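Local coordinates for sulfonate ABC transporter, periplasmic sulfonate-binding protein SsuA (Methylobacillus flagellatus, PDB 3UIF) that probably binds sulfonates or related sulfate esters in the periplasm and delivers them to an ABC transporter for import, at residues A[49-52]-A[58-61]; A[10-15]-A[21-26]; A[280-285]-A[302-307]; A[75-80]-A[286-291]. All blocks are in the same frame, centred on the assembly; numbering follows the deposited sequence. Where two conformers were deposited one is given.

Contact 1. Residues A[49-52]-A[58-61]; sequences VPAA and PVIN
V49 and A51 on strand 44-51 meet V59 and I60 on helix 56-65. This is the start of a beta-alpha-beta crossover in the type 2 periplasmic binding protein fold. The helix leads on to strand 71-75, and strand 6-17 lies between the two parallel strands that the crossover joins.

The contact between the segments is wholly apolar, with no hydrogen bond across it. V49 and A51 point from the same face of the strand toward the helix, while P50 between them points away and rests on A14. V59 reaches the strand with one branch only. Its CG1 stands anti to the backbone N (chi1 172°) and lies 4.2 Å from V49 CG1, methyl to methyl. The same V59 CG1 is 4.0 Å from A51 CB, so one methyl spans two strand residues. I60 starts off to the side of the strand, but its extended CG1-CD1 arm (chi2 173°) brings CD1 back to A51. The helix has a wider, pi-type turn at 58-61, which includes both of these side chains.

Polar bonds serve the surroundings instead. The backbone of V49 and A51 bonds to strand 6-17, through I10, S12 and A14. On the helix, N61 OD1 bonds to Y74 OH of strand 71-75. The A51 methyl meets both helix side chains: V59 CG1 and, from a direction about square to it, I60 CD1, 3.8 Å from A51 CB.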
loop_
_atom_site.group_PDB
_atom_site.type_symbol
_atom_site.label_atom_id
_atom_site.label_comp_id
_atom_site.label_asym_id
_atom_site.label_seq_id
_atom_site.Cartn_x
_atom_site.Cartn_y
_atom_site.Cartn_z
ATOM N N VAL A 49 0.498 -14.205 -11.407
ATOM C CA VAL A 49 -0.941 -14.379 -11.330
ATOM C C VAL A 49 -1.542 -12.977 -11.158
ATOM O O VAL A 49 -1.787 -12.528 -10.047
ATOM C CB VAL A 49 -1.357 -15.348 -10.191
ATOM C CG1 VAL A 49 -2.856 -15.606 -10.220
ATOM C CG2 VAL A 49 -0.594 -16.670 -10.293
ATOM N N PRO A 50 -1.751 -12.271 -12.273
ATOM C CA PRO A 50 -2.384 -10.964 -12.215
ATOM C C PRO A 50 -3.838 -11.069 -11.727
ATOM O O PRO A 50 -4.568 -11.986 -12.100
ATOM C CB PRO A 50 -2.349 -10.509 -13.676
ATOM C CG PRO A 50 -2.400 -11.783 -14.452
ATOM C CD PRO A 50 -1.539 -12.719 -13.664
ATOM N N ALA A 51 -4.244 -10.137 -10.884
ATOM C CA ALA A 51 -5.594 -10.134 -10.359
ATOM C C ALA A 51 -6.198 -8.754 -10.518
ATOM O O ALA A 51 -5.620 -7.771 -10.067
ATOM C CB ALA A 51 -5.588 -10.541 -8.896
ATOM N N ALA A 52 -7.355 -8.679 -11.166
ATOM C CA ALA A 52 -8.102 -7.424 -11.226
ATOM C C ALA A 52 -8.413 -6.918 -9.811
ATOM O O ALA A 52 -8.495 -7.685 -8.831
ATOM C CB ALA A 52 -9.374 -7.582 -12.039
ATOM N N PRO A 58 -11.373 -13.709 -4.191
ATOM C CA PRO A 58 -11.573 -15.002 -4.873
ATOM C C PRO A 58 -10.411 -15.486 -5.760
ATOM O O PRO A 58 -10.441 -16.629 -6.239
ATOM C CB PRO A 58 -12.830 -14.772 -5.716
ATOM C CG PRO A 58 -12.900 -13.308 -5.908
ATOM C CD PRO A 58 -12.323 -12.689 -4.673
ATOM N N VAL A 59 -9.407 -14.633 -5.973
ATOM C CA VAL A 59 -8.178 -15.024 -6.669
ATOM C C VAL A 59 -6.962 -15.011 -5.717
ATOM O O VAL A 59 -6.343 -16.048 -5.526
ATOM C CB VAL A 59 -7.938 -14.184 -7.955
ATOM C CG1 VAL A 59 -6.570 -14.449 -8.560
ATOM C CG2 VAL A 59 -9.009 -14.484 -8.987
ATOM N N ILE A 60 -6.622 -13.874 -5.107
ATOM C CA ILE A 60 -5.405 -13.847 -4.277
ATOM C C ILE A 60 -5.590 -14.519 -2.922
ATOM O O ILE A 60 -5.006 -15.574 -2.696
ATOM C CB ILE A 60 -4.738 -12.465 -4.144
ATOM C CG1 ILE A 60 -4.423 -11.872 -5.529
ATOM C CG2 ILE A 60 -3.457 -12.593 -3.334
ATOM C CD1 ILE A 60 -3.903 -10.438 -5.515
ATOM N N ASN A 61 -6.386 -13.937 -2.025
ATOM C CA ASN A 61 -6.641 -14.571 -0.724
ATOM C C ASN A 61 -7.029 -16.042 -0.853
ATOM O O ASN A 61 -6.579 -16.872 -0.075
ATOM C CB ASN A 61 -7.704 -13.813 0.067
ATOM C CG ASN A 61 -7.179 -12.523 0.655
ATOM O OD1 ASN A 61 -6.010 -12.201 0.503
ATOM N ND2 ASN A 61 -8.043 -11.779 1.331
#

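Contact 2. Residues A[10-15]-A[21-26]; sequences IASVAT and TVYAGS
T21 lays its methyl against A14, with T21 CG2 3.8 Å from A14 CB. Chi1 of -57° sets this CG2 anti to the backbone N and also brings it over one face of the Y23 ring, toward the rim. The other branch, OG1, bonds to N16 OD1, near the end of strand 6-17. V22 follows and forms the hydrogen-bonded pair with T15. T15 N donates to V22 O at 2.8 Å, and V22 N donates to T15 O at 2.6 Å. The side chains of V22 and T15 share one face of the sheet.

These bonds close a beta hairpin: strand 6-17, which also pairs with 44-51 and 71-75, turns back antiparallel into strand 20-23. Y23 forms the next, non-hydrogen-bonded pair with A14, on the face opposite V22. Its ring turns an edge to S12, with CD2 3.2 Å from S12 OG, and A14 CB stands obliquely to it at 4.1 Å from CE2. Beyond the hairpin the ring packs on S28 and V31 of helix 26-32. An alanine in place of Y23 is likely to open a gap between the hairpin and that helix, leaving S12, A14 and the T21 methyl without their common neighbour. At A24 the strand pairing fades: A24 N reaches V13 O only by a weak bond of 3.4 Å, and A24 CB faces V13 CB at 4.5 Å. G25, with its positive phi, then takes the N-cap position of helix 26-32, and S26 OG bonds to Y225 OH.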
loop_
_atom_site.group_PDB
_atom_site.type_symbol
_atom_site.label_atom_id
_atom_site.label_comp_id
_atom_site.label_asym_id
_atom_site.label_seq_id
_atom_site.Cartn_x
_atom_site.Cartn_y
_atom_site.Cartn_z
ATOM N N ILE A 10 3.443 -16.077 -8.193
ATOM C CA ILE A 10 3.398 -14.770 -7.529
ATOM C C ILE A 10 2.234 -13.915 -8.024
ATOM O O ILE A 10 2.109 -13.631 -9.215
ATOM C CB ILE A 10 4.737 -14.016 -7.662
ATOM C CG1 ILE A 10 5.900 -14.953 -7.320
ATOM C CG2 ILE A 10 4.734 -12.807 -6.757
ATOM C CD1 ILE A 10 7.272 -14.314 -7.270
ATOM N N ALA A 11 1.377 -13.516 -7.092
ATOM C CA ALA A 11 0.215 -12.689 -7.413
ATOM C C ALA A 11 0.514 -11.200 -7.294
ATOM O O ALA A 11 1.333 -10.782 -6.476
ATOM C CB ALA A 11 -0.960 -13.062 -6.523
ATOM N N SER A 12 -0.158 -10.406 -8.117
ATOM C CA SER A 12 -0.189 -8.961 -7.956
ATOM C C SER A 12 -1.564 -8.421 -8.353
ATOM O O SER A 12 -2.332 -9.090 -9.065
ATOM C CB SER A 12 0.862 -8.322 -8.841
ATOM O OG SER A 12 0.454 -8.419 -10.203
ATOM N N VAL A 13 -1.873 -7.209 -7.901
ATOM C CA VAL A 13 -3.086 -6.530 -8.349
ATOM C C VAL A 13 -2.759 -5.862 -9.675
ATOM O O VAL A 13 -1.754 -5.161 -9.769
ATOM C CB VAL A 13 -3.588 -5.485 -7.323
ATOM C CG1 VAL A 13 -4.820 -4.760 -7.851
ATOM C CG2 VAL A 13 -3.903 -6.152 -5.991
ATOM N N ALA A 14 -3.595 -6.090 -10.688
ATOM C CA ALA A 14 -3.322 -5.639 -12.056
ATOM C C ALA A 14 -4.512 -4.933 -12.707
ATOM O O ALA A 14 -5.666 -5.240 -12.423
ATOM C CB ALA A 14 -2.866 -6.808 -12.919
ATOM N N THR A 15 -4.214 -3.988 -13.595
ATOM C CA THR A 15 -5.240 -3.186 -14.264
ATOM C C THR A 15 -4.789 -2.883 -15.693
ATOM O O THR A 15 -3.678 -2.379 -15.895
ATOM C CB THR A 15 -5.495 -1.836 -13.530
ATOM O OG1 THR A 15 -5.529 -2.034 -12.107
ATOM C CG2 THR A 15 -6.812 -1.191 -13.984
ATOM N N THR A 21 -0.685 -2.760 -18.881
ATOM C CA THR A 21 -1.088 -3.317 -17.596
ATOM C C THR A 21 -0.353 -2.605 -16.461
ATOM O O THR A 21 0.881 -2.645 -16.378
ATOM C CB THR A 21 -0.822 -4.832 -17.481
ATOM O OG1 THR A 21 -1.490 -5.542 -18.534
ATOM C CG2 THR A 21 -1.311 -5.345 -16.121
ATOM N N VAL A 22 -1.120 -1.945 -15.598
ATOM C CA VAL A 22 -0.590 -1.353 -14.379
ATOM C C VAL A 22 -0.616 -2.406 -13.280
ATOM O O VAL A 22 -1.575 -3.189 -13.166
ATOM C CB VAL A 22 -1.412 -0.107 -13.919
ATOM C CG1 VAL A 22 -1.110 0.288 -12.471
ATOM C CG2 VAL A 22 -1.164 1.068 -14.842
ATOM N N TYR A 23 0.457 -2.403 -12.489
ATOM C CA TYR A 23 0.577 -3.196 -11.278
ATOM C C TYR A 23 0.806 -2.236 -10.112
ATOM O O TYR A 23 1.549 -1.219 -10.264
ATOM C CB TYR A 23 1.772 -4.129 -11.398
ATOM C CG TYR A 23 1.726 -5.052 -12.589
ATOM C CD1 TYR A 23 2.262 -4.655 -13.816
ATOM C CD2 TYR A 23 1.168 -6.341 -12.486
ATOM C CE1 TYR A 23 2.240 -5.508 -14.907
ATOM C CE2 TYR A 23 1.144 -7.205 -13.571
ATOM C CZ TYR A 23 1.684 -6.780 -14.775
ATOM O OH TYR A 23 1.660 -7.605 -15.874
ATOM N N ALA A 24 0.198 -2.554 -8.959
ATOM C CA ALA A 24 0.227 -1.646 -7.794
ATOM C C ALA A 24 1.653 -1.224 -7.328
ATOM O O ALA A 24 2.172 -1.710 -6.308
ATOM C CB ALA A 24 -0.609 -2.208 -6.643
ATOM N N GLY A 25 2.269 -0.327 -8.120
ATOM C CA GLY A 25 3.529 0.351 -7.791
ATOM C C GLY A 25 4.717 -0.591 -7.729
ATOM O O GLY A 25 5.570 -0.619 -8.662
ATOM N N SER A 26 4.783 -1.365 -6.641
ATOM C CA SER A 26 5.941 -2.228 -6.400
ATOM C C SER A 26 6.077 -3.311 -7.465
ATOM O O SER A 26 7.177 -3.566 -7.977
ATOM C CB SER A 26 5.816 -2.870 -5.031
ATOM O OG SER A 26 7.084 -3.276 -4.576
#

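Contact 3. Residues A[280-285]-A[302-307]; sequences EHYRKA and QQMLNP
L305 lays one methyl on the ring of Y282, and the selenomethionine M304 reaches the edge of the same ring. Y282 has a chi1 of -83°, which sets its ring beside both residues. L305 CD2 sits 4.1 Å from the centroid of the ring, 9° off its normal, so this is a CH-pi contact over the centre of the face. L305 CG lies anti to the carbonyl carbon (chi1 -49°). CD1 then continues the chain away from CA, and CD2 is the branch turned to the tyrosine. M304 is fully extended through all three torsions. That stretch carries its terminal methyl CE to the ring edge, 4.4 Å from Y282 CE1. One ring thus receives one group over its face and another at its edge.

The contact joins helix 276-291 to the short helix 301-304 and the loop after it. W205 of strand 202-207 touches both Y282 and M304, and L91 touches both Y282 and L305. N306 OD1 caps the backbone N of H308, in the turn that leads into the next helix. Next to Y282 on its own helix, R283 grips E280 side-on in a salt bridge, with R283 NH1 2.6 Å from E280 OE2, on the syn side but tilted out of the carboxylate plane.

The join between the segments therefore rests on dispersion and shape alone: a flat aromatic face, a leucine methyl and an extended selenomethionine, with no polar bond to set direction.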
loop_
_atom_site.group_PDB
_atom_site.type_symbol
_atom_site.label_atom_id
_atom_site.label_comp_id
_atom_site.label_asym_id
_atom_site.label_seq_id
_atom_site.Cartn_x
_atom_site.Cartn_y
_atom_site.Cartn_z
ATOM N N GLU A 280 3.651 -0.525 14.453
ATOM C CA GLU A 280 2.531 0.279 14.907
ATOM C C GLU A 280 1.381 0.379 13.866
ATOM O O GLU A 280 0.199 0.213 14.189
ATOM C CB GLU A 280 3.073 1.651 15.289
ATOM C CG GLU A 280 2.031 2.647 15.742
ATOM C CD GLU A 280 1.380 2.246 17.043
ATOM O OE1 GLU A 280 1.762 1.191 17.619
ATOM O OE2 GLU A 280 0.480 2.996 17.483
ATOM N N HIS A 281 1.738 0.643 12.617
ATOM C CA HIS A 281 0.773 0.612 11.537
ATOM C C HIS A 281 0.030 -0.708 11.509
ATOM O O HIS A 281 -1.187 -0.731 11.351
ATOM C CB HIS A 281 1.466 0.891 10.202
ATOM C CG HIS A 281 0.579 0.675 9.006
ATOM N ND1 HIS A 281 -0.335 1.590 8.604
ATOM C CD2 HIS A 281 0.451 -0.419 8.144
ATOM C CE1 HIS A 281 -0.999 1.114 7.521
ATOM N NE2 HIS A 281 -0.519 -0.114 7.245
ATOM N N TYR A 282 0.745 -1.821 11.666
ATOM C CA TYR A 282 0.112 -3.146 11.637
ATOM C C TYR A 282 -0.784 -3.461 12.843
ATOM O O TYR A 282 -1.902 -3.963 12.673
ATOM C CB TYR A 282 1.143 -4.238 11.374
ATOM C CG TYR A 282 1.393 -4.361 9.898
ATOM C CD1 TYR A 282 0.606 -5.215 9.119
ATOM C CD2 TYR A 282 2.385 -3.598 9.262
ATOM C CE1 TYR A 282 0.808 -5.318 7.755
ATOM C CE2 TYR A 282 2.588 -3.692 7.894
ATOM C CZ TYR A 282 1.791 -4.550 7.145
ATOM O OH TYR A 282 1.962 -4.675 5.788
ATOM N N ARG A 283 -0.298 -3.143 14.038
ATOM C CA ARG A 283 -1.121 -3.129 15.236
ATOM C C ARG A 283 -2.387 -2.279 15.012
ATOM O O ARG A 283 -3.497 -2.716 15.307
ATOM C CB ARG A 283 -0.321 -2.608 16.449
ATOM C CG ARG A 283 -1.167 -2.479 17.717
ATOM C CD ARG A 283 -0.475 -1.774 18.898
ATOM N NE ARG A 283 -0.434 -0.298 18.798
ATOM C CZ ARG A 283 -1.456 0.524 19.059
ATOM N NH1 ARG A 283 -1.294 1.838 18.951
ATOM N NH2 ARG A 283 -2.643 0.043 19.430
ATOM N N LYS A 284 -2.223 -1.071 14.480
ATOM C CA LYS A 284 -3.361 -0.175 14.300
ATOM C C LYS A 284 -4.342 -0.723 13.264
ATOM O O LYS A 284 -5.561 -0.763 13.504
ATOM C CB LYS A 284 -2.892 1.219 13.915
ATOM C CG LYS A 284 -2.462 2.069 15.088
ATOM C CD LYS A 284 -2.119 3.474 14.626
ATOM C CE LYS A 284 -1.931 4.422 15.804
ATOM N NZ LYS A 284 -1.908 5.845 15.344
ATOM N N ALA A 285 -3.791 -1.165 12.130
ATOM C CA ALA A 285 -4.569 -1.699 11.031
ATOM C C ALA A 285 -5.366 -2.937 11.417
ATOM O O ALA A 285 -6.496 -3.102 10.964
ATOM C CB ALA A 285 -3.680 -1.988 9.829
ATOM N N GLN A 302 2.402 -10.399 15.328
ATOM C CA GLN A 302 3.767 -10.959 15.418
ATOM C C GLN A 302 3.997 -12.138 14.447
ATOM O O GLN A 302 4.992 -12.167 13.728
ATOM C CB GLN A 302 4.105 -11.340 16.876
ATOM C CG GLN A 302 3.902 -10.205 17.895
ATOM C CD GLN A 302 2.631 -10.329 18.759
ATOM O OE1 GLN A 302 2.594 -11.110 19.723
ATOM N NE2 GLN A 302 1.604 -9.531 18.443
ATOM N N GLN A 303 3.061 -13.082 14.404
ATOM C CA GLN A 303 3.163 -14.255 13.519
ATOM C C GLN A 303 3.041 -13.925 12.006
ATOM O O GLN A 303 3.382 -14.733 11.138
ATOM C CB GLN A 303 2.098 -15.281 13.931
ATOM C CG GLN A 303 2.286 -16.692 13.380
ATOM C CD GLN A 303 1.131 -17.633 13.758
ATOM O OE1 GLN A 303 0.610 -18.360 12.905
ATOM N NE2 GLN A 303 0.718 -17.615 15.034
HETATM N N MSE A 304 2.551 -12.730 11.710
HETATM C CA MSE A 304 2.311 -12.276 10.348
HETATM C C MSE A 304 3.483 -11.480 9.813
HETATM O O MSE A 304 3.607 -11.296 8.607
HETATM C CB MSE A 304 1.059 -11.454 10.563
HETATM C CG MSE A 304 0.647 -10.592 9.395
HETATM SE SE MSE A 304 -1.052 -9.759 9.951
HETATM C CE MSE A 304 -1.404 -9.048 8.169
ATOM N N LEU A 305 4.366 -11.009 10.689
ATOM C CA LEU A 305 5.557 -10.302 10.236
ATOM C C LEU A 305 6.834 -11.110 10.430
ATOM O O LEU A 305 7.169 -11.489 11.554
ATOM C CB LEU A 305 5.703 -8.975 10.971
ATOM C CG LEU A 305 4.520 -8.020 11.083
ATOM C CD1 LEU A 305 4.908 -6.912 12.050
ATOM C CD2 LEU A 305 4.091 -7.484 9.723
ATOM N N ASN A 306 7.549 -11.362 9.337
ATOM C CA ASN A 306 8.822 -12.062 9.393
ATOM C C ASN A 306 9.983 -11.225 8.838
ATOM O O ASN A 306 10.171 -11.168 7.625
ATOM C CB ASN A 306 8.710 -13.395 8.655
ATOM C CG ASN A 306 9.912 -14.295 8.880
ATOM O OD1 ASN A 306 10.912 -13.900 9.477
ATOM N ND2 ASN A 306 9.815 -15.513 8.392
ATOM N N PRO A 307 10.773 -10.586 9.727
ATOM C CA PRO A 307 11.901 -9.736 9.313
ATOM C C PRO A 307 13.190 -10.477 8.924
ATOM O O PRO A 307 14.174 -9.830 8.553
ATOM C CB PRO A 307 12.157 -8.867 10.556
ATOM C CG PRO A 307 11.752 -9.743 11.691
ATOM C CD PRO A 307 10.606 -10.593 11.194
#

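Contact 4. Residues A[75-80]-A[286-291]; sequences GDLPPI and VAYAQA
I80 lies over V286 and A289, its two branches shared between them. I80 CG2, anti to the backbone N, meets A289 CB at 3.8 Å. I80 CG1 takes the other partner, 4.0 Å from V286 CG2. V286 CG2 also rests against both I80 methyls, CG2 and CD1, about 4.1 Å from each. It is placed there by a chi1 of 169°, which sets it anti to the carbonyl carbon. A289 has only its CB to offer, and its small size is consistent with the close approach of I80.

The pair is helix-to-helix packing. Helix 77-85, which follows strand 71-75 of the six-stranded sheet, meets the C-terminal end of helix 276-291, far along the chain. The start of helix 77-85 carries two prolines, P78 and P79, and I80 N bonds back to D76 O at 3.2 Å. A glycine in place of I80 would probably leave the V286 methyl and A289 CB facing a gap, and would also take away a neighbour of M304. One turn earlier, L77 brings CD1 to the edge of the Y288 ring, 4.3 Å from CE1. This is a less certain touch, because Y288 has two conformers. In the conformer described, Y288 OH bonds to E131 OE1 at the start of helix 130-140. L77 also packs on P129 and L294.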
loop_
_atom_site.group_PDB
_atom_site.type_symbol
_atom_site.label_atom_id
_atom_site.label_comp_id
_atom_site.label_asym_id
_atom_site.label_seq_id
_atom_site.Cartn_x
_atom_site.Cartn_y
_atom_site.Cartn_z
ATOM N N GLY A 75 -1.484 -5.001 -0.973
ATOM C CA GLY A 75 -1.597 -4.188 0.241
ATOM C C GLY A 75 -1.761 -5.010 1.503
ATOM O O GLY A 75 -1.863 -6.227 1.443
ATOM N N ASP A 76 -1.795 -4.348 2.649
ATOM C CA ASP A 76 -1.916 -5.061 3.921
ATOM C C ASP A 76 -3.350 -5.385 4.305
ATOM O O ASP A 76 -3.588 -6.234 5.168
ATOM C CB ASP A 76 -1.282 -4.270 5.063
ATOM C CG ASP A 76 -1.791 -2.827 5.140
ATOM O OD1 ASP A 76 -1.512 -2.173 6.172
ATOM O OD2 ASP A 76 -2.450 -2.333 4.177
ATOM N N LEU A 77 -4.316 -4.713 3.698
ATOM C CA LEU A 77 -5.684 -4.965 4.141
ATOM C C LEU A 77 -6.173 -6.412 3.852
ATOM O O LEU A 77 -6.546 -7.122 4.794
ATOM C CB LEU A 77 -6.661 -3.880 3.675
ATOM C CG LEU A 77 -7.979 -3.883 4.475
ATOM C CD1 LEU A 77 -7.764 -3.741 5.982
ATOM C CD2 LEU A 77 -8.938 -2.824 3.957
ATOM N N PRO A 78 -6.140 -6.861 2.574
ATOM C CA PRO A 78 -6.536 -8.264 2.332
ATOM C C PRO A 78 -5.861 -9.342 3.214
ATOM O O PRO A 78 -6.581 -10.123 3.844
ATOM C CB PRO A 78 -6.263 -8.455 0.836
ATOM C CG PRO A 78 -6.525 -7.095 0.269
ATOM C CD PRO A 78 -5.980 -6.126 1.297
ATOM N N PRO A 79 -4.509 -9.381 3.281
ATOM C CA PRO A 79 -3.843 -10.409 4.089
ATOM C C PRO A 79 -4.198 -10.345 5.572
ATOM O O PRO A 79 -4.279 -11.381 6.228
ATOM C CB PRO A 79 -2.355 -10.139 3.877
ATOM C CG PRO A 79 -2.244 -8.774 3.311
ATOM C CD PRO A 79 -3.546 -8.461 2.643
ATOM N N ILE A 80 -4.420 -9.149 6.098
ATOM C CA ILE A 80 -5.024 -8.995 7.428
ATOM C C ILE A 80 -6.372 -9.725 7.540
ATOM O O ILE A 80 -6.609 -10.444 8.509
ATOM C CB ILE A 80 -5.174 -7.501 7.829
ATOM C CG1 ILE A 80 -3.804 -6.890 8.186
ATOM C CG2 ILE A 80 -6.169 -7.323 8.974
ATOM C CD1 ILE A 80 -3.775 -5.382 8.214
ATOM N N VAL A 286 -4.799 -3.809 12.244
ATOM C CA VAL A 286 -5.528 -5.017 12.645
ATOM C C VAL A 286 -6.695 -4.661 13.565
ATOM O O VAL A 286 -7.761 -5.267 13.471
ATOM C CB VAL A 286 -4.604 -6.099 13.240
ATOM C CG1 VAL A 286 -5.403 -7.212 13.892
ATOM C CG2 VAL A 286 -3.728 -6.680 12.142
ATOM N N ALA A 287 -6.500 -3.658 14.424
ATOM C CA ALA A 287 -7.556 -3.170 15.326
ATOM C C ALA A 287 -8.700 -2.561 14.536
ATOM O O ALA A 287 -9.872 -2.826 14.848
ATOM C CB ALA A 287 -7.014 -2.165 16.335
ATOM N N TYR A 288 -8.370 -1.768 13.511
ATOM C CA TYR A 288 -9.363 -1.101 12.666
ATOM C C TYR A 288 -10.142 -2.088 11.803
ATOM O O TYR A 288 -11.331 -1.900 11.544
ATOM C CB TYR A 288 -8.694 -0.039 11.784
ATOM C CG TYR A 288 -9.354 0.159 10.430
ATOM C CD1 TYR A 288 -8.935 -0.577 9.310
ATOM C CD2 TYR A 288 -10.397 1.072 10.266
ATOM C CE1 TYR A 288 -9.539 -0.413 8.068
ATOM C CE2 TYR A 288 -11.001 1.249 9.031
ATOM C CZ TYR A 288 -10.573 0.505 7.936
ATOM O OH TYR A 288 -11.167 0.676 6.706
ATOM N N ALA A 289 -9.454 -3.124 11.322
ATOM C CA ALA A 289 -10.108 -4.146 10.502
ATOM C C ALA A 289 -11.255 -4.821 11.265
ATOM O O ALA A 289 -12.325 -5.080 10.706
ATOM C CB ALA A 289 -9.104 -5.178 10.038
ATOM N N GLN A 290 -11.037 -5.088 12.548
ATOM C CA GLN A 290 -12.062 -5.691 13.367
ATOM C C GLN A 290 -13.189 -4.708 13.707
ATOM O O GLN A 290 -14.370 -5.060 13.611
ATOM C CB GLN A 290 -11.445 -6.264 14.639
ATOM C CG GLN A 290 -12.433 -7.059 15.479
ATOM C CD GLN A 290 -11.880 -7.384 16.843
ATOM O OE1 GLN A 290 -11.251 -6.533 17.474
ATOM N NE2 GLN A 290 -12.098 -8.618 17.308
ATOM N N ALA A 291 -12.826 -3.487 14.104
ATOM C CA ALA A 291 -13.812 -2.474 14.502
ATOM C C ALA A 291 -14.758 -2.084 13.355
ATOM O O ALA A 291 -15.967 -1.956 13.568
ATOM C CB ALA A 291 -13.127 -1.247 15.095
#

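In the fold
From the N terminus, contact 2 closes first, folding strand 6-17 back on strand 20-23. Contact 1 follows in series, closing the short loop between strand 44-51 and helix 56-65. The two meet where strands 6-17 and 44-51 pair side by side. The chain then runs through strand 71-75 into helix 77-85, where contact 4 opens. Its partner, helix 276-291, comes some 200 residues on. That helix also opens contact 3, which closes the short loop to helix 301-304, so contacts 3 and 4 cross. H281 bonds to D76 between them. N61 of contact 1 makes a weak bond to P78 of contact 4, at the start of helix 77-85.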